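Local structure of pseudouridine synthase (Pyrococcus abyssi, 2AUS) at residues Pro39-Ile44 with His225-Asp230; Ile49-Pro54 with Thr213-His218; Lys108-Leu113 with Ala198-Thr203; Ile253-Ser258 with Val287-Leu292. The protein probably isomerises uridine to pseudouridine in RNA, as a Cbf5 member of the TruB family whose catalytic domain is joined to a PUA domain. All blocks are in the same frame, centred on the assembly; numbering follows the deposited sequence.

Interaction 1: Pro39-Ile44 with His225-Asp230; sequences PIELHI and HFWKED
The backbones stay well apart: the closest CA atoms, Ile40 CA and Trp227 CA, are 9.8 Å from each other, so the short helix 40-45 and the last turn of helix 217-228 meet through side chains alone, with no hydrogen bond across. This is helix-to-helix packing at the surface of the pseudouridine synthase fold, and one tryptophan bridges the gap. Trp227 has CG anti to its backbone N (chi1 177°), which sends the indole straight out to helix 40-45. Ile40 and Ile44, one turn apart on that helix, both reach it tip to tip. Ile40 also has its CG1 anti to the backbone N, and this places CG1 over one face of the indole, 4.1 Å from the centroid of the six-membered ring, in a CH-pi contact. Its CG2 branch lies 3.6 Å from Trp227 CZ2. Ile44 brings up only the end of its chain, CD1, which comes to 3.5 Å from Trp227 CZ3. On the other face of the indole lies the neighbouring Lys228, whose CE sits above the rim, so the ring is held between an isoleucine and a lysine methylene. Helix 234-239 adds to the same cluster, with Ile236 touching both Ile40 and Trp227. At the solvent side Glu41 bends at chi2 and crosses the indole at about a right angle, its carboxylate turned 36° from the ring plane. Glu41 OE2 thereby reaches the ring edge, 3.1 Å from Trp227 CH2, and makes a long salt bridge of 3.7 Å to Lys228 NZ.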
# COMPACT_ATOMS: atom_id res chain seq x y z
N PRO A 39 32.04 11.49 -13.40
CA PRO A 39 31.21 11.00 -14.51
C PRO A 39 29.97 10.36 -13.88
O PRO A 39 30.09 9.68 -12.86
CB PRO A 39 32.12 9.97 -15.18
CG PRO A 39 33.49 10.53 -14.94
CD PRO A 39 33.42 11.01 -13.50
N ILE A 40 28.80 10.57 -14.48
CA ILE A 40 27.55 10.08 -13.92
C ILE A 40 27.54 8.68 -13.31
O ILE A 40 27.00 8.49 -12.22
CB ILE A 40 26.38 10.21 -14.95
CG1 ILE A 40 25.05 9.92 -14.24
CG2 ILE A 40 26.59 9.26 -16.11
CD1 ILE A 40 24.80 10.80 -13.03
N GLU A 41 28.12 7.70 -13.99
CA GLU A 41 28.17 6.34 -13.45
C GLU A 41 28.93 6.32 -12.13
O GLU A 41 28.47 5.74 -11.14
CB GLU A 41 28.85 5.38 -14.42
CG GLU A 41 28.04 5.03 -15.65
CD GLU A 41 26.76 4.31 -15.31
OE1 GLU A 41 26.72 3.61 -14.27
OE2 GLU A 41 25.79 4.43 -16.09
N LEU A 42 30.11 6.93 -12.11
CA LEU A 42 30.92 6.98 -10.90
C LEU A 42 30.20 7.73 -9.80
O LEU A 42 30.25 7.35 -8.64
CB LEU A 42 32.26 7.67 -11.17
CG LEU A 42 33.39 6.79 -11.70
CD1 LEU A 42 34.67 7.62 -11.81
CD2 LEU A 42 33.62 5.61 -10.74
N HIS A 43 29.52 8.81 -10.18
CA HIS A 43 28.76 9.63 -9.25
C HIS A 43 27.75 8.76 -8.50
O HIS A 43 27.57 8.88 -7.29
CB HIS A 43 28.02 10.72 -10.03
CG HIS A 43 27.19 11.62 -9.17
ND1 HIS A 43 27.74 12.51 -8.27
CD2 HIS A 43 25.85 11.80 -9.10
CE1 HIS A 43 26.78 13.19 -7.68
NE2 HIS A 43 25.62 12.78 -8.17
N ILE A 44 27.08 7.87 -9.24
CA ILE A 44 26.10 6.99 -8.65
C ILE A 44 26.78 5.90 -7.81
O ILE A 44 26.31 5.56 -6.73
CB ILE A 44 25.21 6.35 -9.75
CG1 ILE A 44 24.34 7.44 -10.38
CG2 ILE A 44 24.36 5.22 -9.17
CD1 ILE A 44 23.39 6.93 -11.45
N HIS A 225 14.55 7.75 -15.65
CA HIS A 225 13.96 7.62 -16.98
C HIS A 225 14.53 8.70 -17.90
O HIS A 225 14.90 8.41 -19.04
CB HIS A 225 12.43 7.77 -16.90
CG HIS A 225 11.70 6.48 -16.74
ND1 HIS A 225 11.22 5.76 -17.81
CD2 HIS A 225 11.39 5.76 -15.63
CE1 HIS A 225 10.64 4.65 -17.37
NE2 HIS A 225 10.73 4.63 -16.06
N PHE A 226 14.60 9.93 -17.42
CA PHE A 226 15.12 11.03 -18.22
C PHE A 226 16.57 10.74 -18.62
O PHE A 226 17.02 11.15 -19.69
CB PHE A 226 15.06 12.34 -17.44
CG PHE A 226 13.66 12.78 -17.09
CD1 PHE A 226 13.45 13.76 -16.12
CD2 PHE A 226 12.55 12.24 -17.74
CE1 PHE A 226 12.16 14.18 -15.80
CE2 PHE A 226 11.26 12.65 -17.43
CZ PHE A 226 11.06 13.62 -16.46
N TRP A 227 17.29 10.04 -17.75
CA TRP A 227 18.67 9.70 -18.03
C TRP A 227 18.78 8.53 -19.00
O TRP A 227 19.35 8.67 -20.07
CB TRP A 227 19.40 9.35 -16.72
CG TRP A 227 20.81 8.92 -16.90
CD1 TRP A 227 21.72 9.43 -17.79
CD2 TRP A 227 21.51 7.91 -16.15
NE1 TRP A 227 22.93 8.81 -17.65
CE2 TRP A 227 22.83 7.87 -16.65
CE3 TRP A 227 21.15 7.05 -15.11
CZ2 TRP A 227 23.80 6.99 -16.15
CZ3 TRP A 227 22.11 6.17 -14.61
CH2 TRP A 227 23.42 6.15 -15.13
N LYS A 228 18.20 7.40 -18.64
CA LYS A 228 18.26 6.20 -19.46
C LYS A 228 17.48 6.21 -20.77
O LYS A 228 17.89 5.56 -21.74
CB LYS A 228 17.86 4.99 -18.63
CG LYS A 228 18.89 4.60 -17.58
CD LYS A 228 20.24 4.32 -18.24
CE LYS A 228 21.29 3.95 -17.21
NZ LYS A 228 22.63 3.79 -17.84
N GLU A 229 16.36 6.92 -20.82
CA GLU A 229 15.57 6.95 -22.04
C GLU A 229 15.83 8.20 -22.87
O GLU A 229 15.98 8.12 -24.09
CB GLU A 229 14.07 6.90 -21.73
CG GLU A 229 13.61 5.73 -20.91
CD GLU A 229 12.11 5.77 -20.63
OE1 GLU A 229 11.63 6.83 -20.15
OE2 GLU A 229 11.43 4.76 -20.90
N ASP A 230 15.86 9.35 -22.22
CA ASP A 230 16.06 10.62 -22.91
C ASP A 230 17.50 11.12 -22.96
O ASP A 230 17.78 12.14 -23.59
CB ASP A 230 15.15 11.68 -22.29
CG ASP A 230 13.69 11.23 -22.23
OD1 ASP A 230 13.16 10.81 -23.28
OD2 ASP A 230 13.08 11.27 -21.14

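Interaction 2: Ile49-Pro54 with Thr213-His218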
# COMPACT_ATOMS: atom_id res chain seq x y z
N ILE A 49 21.72 9.27 -1.47
CA ILE A 49 20.46 9.93 -1.77
C ILE A 49 19.83 10.50 -0.51
O ILE A 49 19.77 9.83 0.51
CB ILE A 49 19.44 8.94 -2.39
CG1 ILE A 49 20.02 8.32 -3.66
CG2 ILE A 49 18.12 9.65 -2.69
CD1 ILE A 49 19.09 7.30 -4.32
N ASN A 50 19.39 11.75 -0.58
CA ASN A 50 18.72 12.37 0.56
C ASN A 50 17.24 12.11 0.25
O ASN A 50 16.54 12.95 -0.32
CB ASN A 50 19.02 13.86 0.62
CG ASN A 50 18.35 14.54 1.80
OD1 ASN A 50 17.99 13.89 2.79
ND2 ASN A 50 18.19 15.85 1.70
N LEU A 51 16.78 10.92 0.62
CA LEU A 51 15.42 10.51 0.34
C LEU A 51 14.38 10.88 1.39
O LEU A 51 14.64 10.83 2.59
CB LEU A 51 15.38 9.00 0.13
CG LEU A 51 14.07 8.50 -0.46
CD1 LEU A 51 14.14 8.57 -2.00
CD2 LEU A 51 13.81 7.08 -0.01
N ASP A 52 13.19 11.26 0.92
CA ASP A 52 12.08 11.59 1.81
C ASP A 52 11.31 10.28 1.87
O ASP A 52 10.55 9.97 0.95
CB ASP A 52 11.18 12.67 1.21
CG ASP A 52 10.11 13.17 2.20
OD1 ASP A 52 9.81 12.46 3.18
OD2 ASP A 52 9.56 14.27 1.98
N LYS A 53 11.54 9.51 2.92
CA LYS A 53 10.88 8.23 3.07
C LYS A 53 9.37 8.40 3.20
O LYS A 53 8.89 9.26 3.94
CB LYS A 53 11.41 7.50 4.31
CG LYS A 53 10.65 6.22 4.65
CD LYS A 53 11.03 5.69 6.01
CE LYS A 53 10.22 4.45 6.37
NZ LYS A 53 8.75 4.73 6.30
N PRO A 54 8.59 7.60 2.47
CA PRO A 54 7.14 7.74 2.59
C PRO A 54 6.67 6.87 3.75
O PRO A 54 7.29 5.86 4.07
CB PRO A 54 6.63 7.21 1.24
CG PRO A 54 7.59 6.09 0.98
CD PRO A 54 8.94 6.69 1.37
N THR A 213 17.96 19.10 -2.08
CA THR A 213 18.44 17.74 -2.33
C THR A 213 17.50 16.63 -1.87
O THR A 213 17.73 15.46 -2.17
CB THR A 213 19.81 17.49 -1.68
OG1 THR A 213 19.67 17.43 -0.26
CG2 THR A 213 20.78 18.61 -2.06
N LEU A 214 16.44 16.99 -1.14
CA LEU A 214 15.50 15.98 -0.67
C LEU A 214 14.66 15.52 -1.86
O LEU A 214 13.99 16.33 -2.49
CB LEU A 214 14.57 16.55 0.40
CG LEU A 214 13.58 15.55 1.00
CD1 LEU A 214 14.34 14.52 1.84
CD2 LEU A 214 12.54 16.27 1.85
N VAL A 215 14.72 14.23 -2.16
CA VAL A 215 13.96 13.69 -3.28
C VAL A 215 13.07 12.52 -2.88
O VAL A 215 13.29 11.88 -1.85
CB VAL A 215 14.90 13.24 -4.43
CG1 VAL A 215 15.66 14.45 -4.98
CG2 VAL A 215 15.89 12.18 -3.92
N THR A 216 12.06 12.24 -3.71
CA THR A 216 11.14 11.14 -3.45
C THR A 216 11.40 10.00 -4.41
O THR A 216 12.09 10.15 -5.41
CB THR A 216 9.66 11.58 -3.64
OG1 THR A 216 9.45 11.91 -5.02
CG2 THR A 216 9.32 12.78 -2.77
N LEU A 217 10.82 8.84 -4.10
CA LEU A 217 10.96 7.65 -4.92
C LEU A 217 10.46 7.91 -6.35
O LEU A 217 11.03 7.40 -7.32
CB LEU A 217 10.20 6.50 -4.28
CG LEU A 217 10.81 6.05 -2.95
CD1 LEU A 217 9.81 5.22 -2.14
CD2 LEU A 217 12.07 5.25 -3.23
N HIS A 218 9.40 8.68 -6.47
CA HIS A 218 8.85 8.99 -7.78
C HIS A 218 9.81 9.89 -8.52
O HIS A 218 9.97 9.77 -9.74
CB HIS A 218 7.48 9.66 -7.65
CG HIS A 218 6.37 8.70 -7.37
ND1 HIS A 218 5.12 9.10 -6.94
CD2 HIS A 218 6.31 7.35 -7.48
CE1 HIS A 218 4.35 8.04 -6.80
NE2 HIS A 218 5.05 6.96 -7.12
O HOH W 1 19.45 13.54 -2.76
O HOH W 2 9.59 8.88 -1.46
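Asn50 and Asp52 both turn their side chains toward 213-218, and the side chain of Leu214 crosses each of them obliquely. Leu214 CD1 packs against the Asn50 carbonyl and the Asp52 amide, while Leu214 CD2 touches Asp52 OD2. Asn50 has CG anti to the backbone N (chi1 -179°) and crosses Thr213 at about a right angle. Its ND2 gives a hydrogen bond of 2.9 Å to Thr213 OG1, which lies close to the amide plane, and a further one to Lys209 O; Thr213 OG1 also bonds to Asp211. An alanine in place of Asn50 would remove the amide group and would probably loosen the hold on Thr213 and on the short strand 208-209. Ile49 CG2 meets Val215 CG2 at 3.6 Å, the two side chains crossing nearly at right angles. Leu51 and Pro54 both pack on Leu217, with Pro54 CD 3.9 Å from Leu217 CD1. The main chains pair in parallel: Val215 N bonds to Asn50 O at 2.9 Å, almost along the C=O axis, and Asp52 N to Val215 O at 2.8 Å. Where the strands part, one water joins Asn50 N to Thr213 O and another joins Asp52 O to Leu217 N. The short, weakly bonded strand 214-215 thus runs beside strand 47-53 in the mixed sheet of the synthase domain, just before Thr216 caps helix 217-228. The Asp52 carboxylate, paired with Arg201, is buried, and that nearby positive charge would probably help keep it ionised.

Interaction 3: Lys108-Leu113 with Ala198-Thr203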
# COMPACT_ATOMS: atom_id res chain seq x y z
N LYS A 108 19.85 14.49 15.16
CA LYS A 108 18.65 14.44 14.34
C LYS A 108 17.56 15.40 14.77
O LYS A 108 17.46 15.76 15.94
CB LYS A 108 18.12 13.01 14.31
CG LYS A 108 19.05 12.08 13.56
CD LYS A 108 18.81 10.64 13.86
CE LYS A 108 19.84 9.78 13.15
NZ LYS A 108 21.21 10.20 13.51
N GLU A 109 16.77 15.82 13.80
CA GLU A 109 15.66 16.71 14.07
C GLU A 109 14.40 16.06 13.55
O GLU A 109 14.39 15.43 12.49
CB GLU A 109 15.86 18.06 13.37
CG GLU A 109 14.80 19.10 13.75
CD GLU A 109 14.88 20.36 12.91
OE1 GLU A 109 14.64 20.27 11.68
OE2 GLU A 109 15.20 21.43 13.47
N TYR A 110 13.32 16.21 14.31
CA TYR A 110 12.05 15.63 13.93
C TYR A 110 10.94 16.65 14.14
O TYR A 110 11.11 17.64 14.85
CB TYR A 110 11.73 14.43 14.82
CG TYR A 110 12.67 13.26 14.71
CD1 TYR A 110 12.40 12.20 13.85
CD2 TYR A 110 13.82 13.19 15.50
CE1 TYR A 110 13.23 11.09 13.78
CE2 TYR A 110 14.67 12.08 15.44
CZ TYR A 110 14.37 11.03 14.58
OH TYR A 110 15.19 9.93 14.51
N VAL A 111 9.81 16.39 13.51
CA VAL A 111 8.63 17.20 13.70
C VAL A 111 7.65 16.13 14.15
O VAL A 111 7.49 15.10 13.48
CB VAL A 111 8.15 17.87 12.41
CG1 VAL A 111 6.75 18.45 12.62
CG2 VAL A 111 9.10 18.99 12.05
N ALA A 112 7.02 16.34 15.29
CA ALA A 112 6.12 15.34 15.82
C ALA A 112 4.80 15.88 16.32
O ALA A 112 4.71 17.00 16.81
CB ALA A 112 6.81 14.57 16.95
N LEU A 113 3.78 15.04 16.18
CA LEU A 113 2.45 15.38 16.63
C LEU A 113 2.16 14.53 17.87
O LEU A 113 2.07 13.31 17.80
CB LEU A 113 1.43 15.07 15.54
CG LEU A 113 -0.03 15.26 15.97
CD1 LEU A 113 -0.22 16.66 16.51
CD2 LEU A 113 -0.95 15.01 14.78
N ALA A 198 1.24 10.57 17.78
CA ALA A 198 0.34 10.30 16.65
C ALA A 198 1.02 10.27 15.30
O ALA A 198 0.59 9.56 14.40
CB ALA A 198 -0.78 11.33 16.63
N GLU A 199 2.09 11.05 15.14
CA GLU A 199 2.78 11.09 13.86
C GLU A 199 4.19 11.60 14.07
O GLU A 199 4.44 12.44 14.93
CB GLU A 199 2.02 11.99 12.89
CG GLU A 199 2.36 11.76 11.43
CD GLU A 199 1.63 12.72 10.51
OE1 GLU A 199 0.42 12.95 10.73
OE2 GLU A 199 2.27 13.23 9.57
N LEU A 200 5.11 11.11 13.25
CA LEU A 200 6.51 11.51 13.35
C LEU A 200 7.13 11.66 11.96
O LEU A 200 6.92 10.83 11.09
CB LEU A 200 7.28 10.44 14.12
CG LEU A 200 8.51 10.83 14.94
CD1 LEU A 200 9.59 9.78 14.74
CD2 LEU A 200 9.02 12.21 14.56
N ARG A 201 7.91 12.72 11.78
CA ARG A 201 8.59 12.97 10.52
C ARG A 201 10.00 13.47 10.81
O ARG A 201 10.18 14.44 11.54
CB ARG A 201 7.84 14.02 9.70
CG ARG A 201 8.53 14.39 8.38
CD ARG A 201 7.74 15.43 7.60
NE ARG A 201 8.49 15.95 6.45
CZ ARG A 201 8.75 15.25 5.35
NH1 ARG A 201 8.33 14.01 5.24
NH2 ARG A 201 9.45 15.81 4.36
N ARG A 202 11.00 12.80 10.25
CA ARG A 202 12.38 13.23 10.46
C ARG A 202 12.66 14.35 9.46
O ARG A 202 12.45 14.19 8.26
CB ARG A 202 13.35 12.08 10.24
CG ARG A 202 14.81 12.48 10.45
CD ARG A 202 15.75 11.44 9.86
NE ARG A 202 15.98 10.34 10.77
CZ ARG A 202 16.56 9.20 10.45
NH1 ARG A 202 17.00 8.98 9.22
NH2 ARG A 202 16.73 8.28 11.39
N THR A 203 13.13 15.48 9.97
CA THR A 203 13.42 16.62 9.13
C THR A 203 14.90 16.85 8.97
O THR A 203 15.32 17.72 8.21
CB THR A 203 12.79 17.90 9.70
OG1 THR A 203 13.29 18.13 11.03
CG2 THR A 203 11.27 17.77 9.74
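Strands 108-116 and 195-205 run antiparallel, Val111 and Arg201 forming a hydrogen-bonded pair with N-H to O in both directions, and the packing is tightest near Thr203. Thr203 OG1 gives a short hydrogen bond of 2.6 Å to Glu109 OE1, using the carboxylate's anti lone pair, while Glu109 OE2 is bound by Tyr157. Thr203 CG2 is pressed against Val111 CG2 at 3.4 Å, closer than usual for methyl groups. On the sheet face of Tyr110, Ala112, Leu200 and Arg202, the phenol and the arginine lie side by side, with ring and guanidinium planes 62° apart. Tyr110 CE1 lies 3.7 Å from Arg202 CB, and Tyr110 OH ends at the guanidinium edge. Lys108 CE comes over a face of that group, but Lys108 NZ stays 5.3 Å from Arg202 NH2, a like charge. Arg202 NH1 bonds to Val88 O and NH2 forms a salt bridge with a phosphate ion, although NE is buried without a partner. Leu200 CD2 lies 3.5 Å from Tyr110 CD1. The other end is more exposed and its side chains looser: Ala198 CB lies 4.1 Å from Leu113 CG. Leu113 N still bonds to Glu199 O at 3.0 Å, nearly straight. Glu199 N reaches Leu113 O only weakly, whereas Ala198 N holds that oxygen at 2.9 Å. Ala198 and Glu199 both face Leu113, a classic beta bulge in the antiparallel sheet of the pseudouridine synthase catalytic domain.

Interaction 4: Ile253-Ser258 with Val287-Leu292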
# COMPACT_ATOMS: atom_id res chain seq x y z
N ILE A 253 40.87 14.57 7.96
CA ILE A 253 42.33 14.55 7.83
C ILE A 253 42.59 14.46 6.33
O ILE A 253 42.16 13.51 5.68
CB ILE A 253 42.95 13.33 8.54
CG1 ILE A 253 42.64 13.38 10.03
CG2 ILE A 253 44.49 13.32 8.31
CD1 ILE A 253 43.11 12.16 10.81
N TRP A 254 43.27 15.46 5.79
CA TRP A 254 43.59 15.52 4.37
C TRP A 254 44.98 14.95 4.13
O TRP A 254 45.95 15.34 4.77
CB TRP A 254 43.49 16.97 3.90
CG TRP A 254 42.08 17.48 3.82
CD1 TRP A 254 41.27 17.47 2.72
CD2 TRP A 254 41.33 18.13 4.87
NE1 TRP A 254 40.07 18.07 3.01
CE2 TRP A 254 40.08 18.49 4.32
CE3 TRP A 254 41.60 18.44 6.22
CZ2 TRP A 254 39.09 19.16 5.07
CZ3 TRP A 254 40.62 19.11 6.97
CH2 TRP A 254 39.37 19.45 6.39
N ILE A 255 45.09 14.02 3.19
CA ILE A 255 46.38 13.39 2.95
C ILE A 255 46.97 13.56 1.57
O ILE A 255 46.28 13.89 0.60
CB ILE A 255 46.29 11.89 3.28
CG1 ILE A 255 45.33 11.20 2.30
CG2 ILE A 255 45.80 11.72 4.71
CD1 ILE A 255 45.28 9.70 2.45
N LYS A 256 48.28 13.34 1.49
CA LYS A 256 49.03 13.45 0.24
C LYS A 256 48.56 12.38 -0.73
O LYS A 256 48.04 11.35 -0.31
CB LYS A 256 50.53 13.25 0.49
CG LYS A 256 51.10 14.14 1.57
CD LYS A 256 52.58 13.87 1.79
CE LYS A 256 53.10 14.71 2.95
NZ LYS A 256 54.58 14.58 3.14
N ASP A 257 48.75 12.63 -2.03
CA ASP A 257 48.36 11.66 -3.06
C ASP A 257 48.99 10.28 -2.81
O ASP A 257 48.32 9.26 -2.96
CB ASP A 257 48.78 12.16 -4.44
CG ASP A 257 47.96 13.35 -4.93
OD1 ASP A 257 48.20 13.81 -6.07
OD2 ASP A 257 47.08 13.83 -4.18
N SER A 258 50.26 10.25 -2.44
CA SER A 258 50.95 8.98 -2.19
C SER A 258 50.34 8.21 -1.03
O SER A 258 50.29 6.98 -1.06
CB SER A 258 52.44 9.21 -1.92
OG SER A 258 52.62 10.01 -0.76
N VAL A 287 36.93 9.59 12.24
CA VAL A 287 37.39 10.64 11.36
C VAL A 287 37.28 10.23 9.91
O VAL A 287 37.21 9.04 9.59
CB VAL A 287 38.87 11.03 11.63
CG1 VAL A 287 39.02 11.50 13.07
CG2 VAL A 287 39.79 9.83 11.35
N ALA A 288 37.23 11.22 9.03
CA ALA A 288 37.15 10.95 7.60
C ALA A 288 38.49 11.36 6.99
O ALA A 288 38.95 12.47 7.20
CB ALA A 288 36.01 11.75 6.98
N ILE A 289 39.12 10.44 6.27
CA ILE A 289 40.39 10.69 5.61
C ILE A 289 40.06 11.20 4.22
O ILE A 289 39.33 10.55 3.47
CB ILE A 289 41.21 9.41 5.47
CG1 ILE A 289 41.52 8.83 6.86
CG2 ILE A 289 42.47 9.70 4.66
CD1 ILE A 289 42.34 7.57 6.81
N MET A 290 40.60 12.37 3.86
CA MET A 290 40.29 12.98 2.58
C MET A 290 41.49 13.21 1.70
O MET A 290 42.61 13.38 2.19
CB MET A 290 39.63 14.35 2.82
CG MET A 290 38.50 14.38 3.87
SD MET A 290 37.02 13.44 3.49
CE MET A 290 36.24 14.46 2.26
N THR A 291 41.25 13.24 0.39
CA THR A 291 42.33 13.53 -0.54
C THR A 291 42.37 15.06 -0.58
O THR A 291 41.46 15.72 -0.08
CB THR A 291 42.04 13.10 -1.98
OG1 THR A 291 40.95 13.89 -2.49
CG2 THR A 291 41.70 11.61 -2.08
N LEU A 292 43.40 15.60 -1.22
CA LEU A 292 43.53 17.05 -1.35
C LEU A 292 42.45 17.65 -2.25
O LEU A 292 42.34 18.86 -2.36
CB LEU A 292 44.93 17.41 -1.86
CG LEU A 292 46.00 17.06 -0.81
CD1 LEU A 292 47.42 17.31 -1.33
CD2 LEU A 292 45.72 17.89 0.42
O HOH W 3 45.46 13.81 -1.90
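Ile253-Ile255 and Val287-Thr291 are neighbouring parallel strands in the sheet of the PUA domain, their axes 4.5 Å apart at closest and inclined by 32°. Three backbone bonds join them, the straightest from Met290 N to Ile253 O at 2.7 Å. Trp254 and Met290 stand side by side on one face of the sheet and point the same way. Starting at Trp254, CB touches Leu292 CD2 at 4.2 Å, and CG, anti to the carbonyl carbon, has Met290 CB over the ring face. CD1 is the most engaged atom: Met290 CB lies 3.5 Å from it, while Thr291 O meets it in the ring plane at 3.3 Å. Further out, NE1 passes Met290 CB and CG, then donates a hydrogen bond to Asp294 OD1, and Lys276 makes a cation-pi contact with the ring. Met290 itself bends at chi2 and chi3, carrying its sulfur away from strand 252-255. A leucine in place of Trp254 would lack the N-H and the aromatic ring, and would probably weaken the tie to Asp294 and Lys276 and cover Met290 less well. The opposite face of the sheet is largely aliphatic here, with Ile255 CD1 3.6 Å from Ile289 CG2 and Val318 and Val320 of strand 316-323 packed nearby. Beyond the paired strands, a single water accepts from Leu292 N and donates both to Ile255 O, at 2.6 Å, and to Asp257 OD2.

Interactions 2 and 3 touch: Asp52 OD2 and Arg201 NH2 form a 2.8 Å salt bridge that ties the mixed sheet to the antiparallel one, although the centres of the two contacts are 16 Å apart. Interactions 1 and 2 share helix 217-228, interaction 2 at its start, interaction 1 near its end, with centres about 17 Å apart. That salt bridge and shared helix join the three in one synthase body. Interaction 4 stands apart in the PUA domain, its centre about 28 Å from that of interaction 1, 30 Å from interaction 2 and 36 Å from interaction 3. A phosphate ion, probably from the crystallisation liquor, lies beside interaction 3 and may mark a pocket there.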